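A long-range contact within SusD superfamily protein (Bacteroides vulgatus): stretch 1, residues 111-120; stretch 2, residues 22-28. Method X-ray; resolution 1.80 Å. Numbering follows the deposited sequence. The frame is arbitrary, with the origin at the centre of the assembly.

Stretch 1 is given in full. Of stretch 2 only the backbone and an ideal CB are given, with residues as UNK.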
# COMPACT_ATOMS: atom_id res chain seq x y z
N GLY A 111 -15.39 9.83 -10.98
CA GLY A 111 -15.26 8.88 -9.87
C GLY A 111 -13.84 8.38 -9.68
O GLY A 111 -13.33 8.27 -8.54
N GLU A 112 -13.19 8.09 -10.80
CA GLU A 112 -11.84 7.54 -10.77
C GLU A 112 -10.88 8.59 -10.23
O GLU A 112 -10.02 8.27 -9.43
CB GLU A 112 -11.42 7.08 -12.17
CG GLU A 112 -10.05 6.43 -12.20
CD GLU A 112 -9.57 6.01 -13.58
OE1 GLU A 112 -10.32 6.16 -14.57
OE2 GLU A 112 -8.41 5.52 -13.67
N THR A 113 -11.05 9.84 -10.66
CA THR A 113 -10.26 10.96 -10.14
C THR A 113 -10.44 11.11 -8.62
O THR A 113 -9.48 11.33 -7.89
CB THR A 113 -10.64 12.27 -10.85
OG1 THR A 113 -10.44 12.12 -12.27
CG2 THR A 113 -9.81 13.46 -10.31
N MSE A 114 -11.66 10.96 -8.14
CA MSE A 114 -11.91 10.99 -6.71
C MSE A 114 -11.23 9.82 -6.01
O MSE A 114 -10.78 9.98 -4.88
CB MSE A 114 -13.42 11.01 -6.41
CG MSE A 114 -14.14 12.25 -6.91
SE MSE A 114 -16.08 12.08 -6.84
CE MSE A 114 -16.30 12.11 -4.96
N ALA A 115 -11.19 8.64 -6.64
CA ALA A 115 -10.49 7.48 -6.05
C ALA A 115 -8.98 7.77 -5.90
O ALA A 115 -8.38 7.46 -4.87
CB ALA A 115 -10.73 6.21 -6.93
N VAL A 116 -8.38 8.36 -6.93
CA VAL A 116 -6.98 8.82 -6.88
C VAL A 116 -6.75 9.79 -5.71
O VAL A 116 -5.82 9.62 -4.90
CB VAL A 116 -6.50 9.40 -8.23
CG1 VAL A 116 -5.07 9.96 -8.11
CG2 VAL A 116 -6.55 8.30 -9.36
N ILE A 117 -7.64 10.76 -5.55
CA ILE A 117 -7.55 11.72 -4.45
C ILE A 117 -7.60 11.03 -3.10
O ILE A 117 -6.80 11.30 -2.21
CB ILE A 117 -8.68 12.79 -4.59
CG1 ILE A 117 -8.34 13.73 -5.76
CG2 ILE A 117 -8.92 13.54 -3.26
CD1 ILE A 117 -9.53 14.61 -6.28
N ALA A 118 -8.52 10.09 -2.96
CA ALA A 118 -8.66 9.34 -1.73
C ALA A 118 -7.39 8.52 -1.42
O ALA A 118 -6.92 8.53 -0.31
CB ALA A 118 -9.92 8.41 -1.80
N LEU A 119 -6.82 7.85 -2.41
CA LEU A 119 -5.58 7.09 -2.19
C LEU A 119 -4.41 7.98 -1.74
O LEU A 119 -3.73 7.68 -0.74
CB LEU A 119 -5.22 6.32 -3.46
CG LEU A 119 -3.96 5.46 -3.40
CD1 LEU A 119 -4.05 4.50 -2.21
CD2 LEU A 119 -3.81 4.69 -4.72
N CYS A 120 -4.22 9.09 -2.45
CA CYS A 120 -3.15 10.02 -2.13
C CYS A 120 -3.32 10.56 -0.71
O CYS A 120 -2.37 10.55 0.10
CB CYS A 120 -3.16 11.19 -3.11
SG CYS A 120 -2.56 10.73 -4.75
N UNK A 22 -2.49 10.78 -16.74
CA UNK A 22 -1.31 11.51 -16.21
C UNK A 22 -1.16 11.43 -14.69
O UNK A 22 -0.04 11.49 -14.16
CB UNK A 22 -1.39 12.98 -16.62
N UNK A 23 -2.27 11.33 -13.98
CA UNK A 23 -2.22 11.12 -12.53
C UNK A 23 -1.49 9.80 -12.21
O UNK A 23 -0.65 9.75 -11.31
CB UNK A 23 -3.63 11.11 -11.94
N UNK A 24 -1.77 8.75 -12.98
CA UNK A 24 -1.09 7.48 -12.75
C UNK A 24 0.37 7.51 -13.20
O UNK A 24 1.24 6.92 -12.53
CB UNK A 24 -1.83 6.36 -13.48
N UNK A 25 0.66 8.20 -14.30
CA UNK A 25 2.07 8.45 -14.67
C UNK A 25 2.83 9.05 -13.47
O UNK A 25 3.92 8.61 -13.16
CB UNK A 25 2.15 9.39 -15.87
N UNK A 26 2.26 10.06 -12.81
CA UNK A 26 2.91 10.69 -11.68
C UNK A 26 3.07 9.70 -10.52
O UNK A 26 4.08 9.68 -9.80
CB UNK A 26 2.11 11.92 -11.23
N UNK A 27 2.05 8.89 -10.32
CA UNK A 27 2.01 7.96 -9.20
C UNK A 27 3.06 6.85 -9.34
O UNK A 27 3.58 6.31 -8.34
CB UNK A 27 0.61 7.35 -9.08
N UNK A 28 3.40 6.53 -10.59
CA UNK A 28 4.38 5.46 -10.88
C UNK A 28 5.84 5.82 -10.59
O UNK A 28 6.73 4.98 -10.72
CB UNK A 28 4.26 5.06 -12.35

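The two helices run roughly parallel, their N-to-C directions 23° apart, and their axes come no closer than 11.4 Å, a wide spacing that side chains of some length must fill.

At position 22 nothing of stretch 1 lies within 5.5 Å of the ideal CB, so the contact sets no demand there and many residues would fit the helical backbone. The residue is Gly22, whose O accepts a hydrogen bond from N of residue 26 (3.0 Å).

Position 23 is where the backbones come nearest, its CA 7.7 Å from that of Val116. CA-to-CB points toward stretch 1, and the ideal CB is 4.3 Å from Val116 CG1. The methyls of Val116 and Thr113 offer an apolar surface, which leucine, isoleucine or methionine could cover; valine would meet Val116 alone. Leu23 is found, with chi1 m and chi2 t; its CD1 reaches Val116 CG1 at 4.1 Å and Thr113 CG2 at 4.3 Å.

At position 24 CA-to-CB points sideways, and a short side chain would fall well short of stretch 1. Across the gap the extended Glu112, t at both chi1 and chi2, presents a carboxylate, with the apolar Val116 CG2 nearby. A long side chain carrying a donor would suit: lysine, arginine, glutamine or tyrosine, the last also able to lay carbon against the valine. Tyr24 does both, and the end of its side chain comes nearer. Its OH donates a short hydrogen bond to Glu112 OE2 (2.6 Å), and its CZ packs 3.9 Å from Val116 CG2.

Positions 25 and 26 are out of reach of stretch 1, which leaves their choice open. Asp25 and Leu26 occupy them, and the side chain of neither touches stretch 1.

Position 27, one helical turn beyond 23, again directs CA-to-CB toward stretch 1, but no atom of it lies within 5.5 Å of the ideal CB. Val116 and Leu119 present methyl groups across this space, so a long apolar side chain such as methionine or leucine is favoured over a small one. The residue is Met27, modelled as selenomethionine. With chi1 and chi2 both t it extends across the gap, setting SE 4.0 Å from Leu119 CD2 and CE 4.0 Å from Val116 CG1. Val116 thus touches Leu23, Tyr24 and Met27 alike.

Position 28 is beyond the reach of stretch 1, and a small polar residue able to bond back to the preceding turn would be suitable. Ser28, with chi1 p, does so: its OG donates to Asp25 O at 2.7 Å.

Stretch 2, residues 22-28: GLYDLMS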
# COMPACT_ATOMS: atom_id res chain seq x y z
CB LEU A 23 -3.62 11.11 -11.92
CG LEU A 23 -4.55 12.31 -12.14
CD1 LEU A 23 -5.92 11.98 -11.52
CD2 LEU A 23 -3.96 13.62 -11.57
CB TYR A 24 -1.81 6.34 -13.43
CG TYR A 24 -3.19 6.08 -12.89
CD1 TYR A 24 -4.28 6.76 -13.39
CD2 TYR A 24 -3.40 5.13 -11.89
CE1 TYR A 24 -5.58 6.49 -12.94
CE2 TYR A 24 -4.66 4.85 -11.42
CZ TYR A 24 -5.76 5.54 -11.94
OH TYR A 24 -7.02 5.24 -11.51
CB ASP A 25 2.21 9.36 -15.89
CG ASP A 25 1.73 8.72 -17.18
OD1 ASP A 25 1.59 7.48 -17.24
OD2 ASP A 25 1.46 9.47 -18.14
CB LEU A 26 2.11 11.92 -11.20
CG LEU A 26 2.14 13.11 -12.15
CD1 LEU A 26 1.01 14.15 -11.88
CD2 LEU A 26 3.54 13.76 -12.10
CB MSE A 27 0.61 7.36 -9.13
CG MSE A 27 0.33 6.62 -7.90
SE MSE A 27 -1.57 5.94 -7.81
CE MSE A 27 -2.36 7.11 -8.86
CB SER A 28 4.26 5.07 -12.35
OG SER A 28 4.87 6.08 -13.13
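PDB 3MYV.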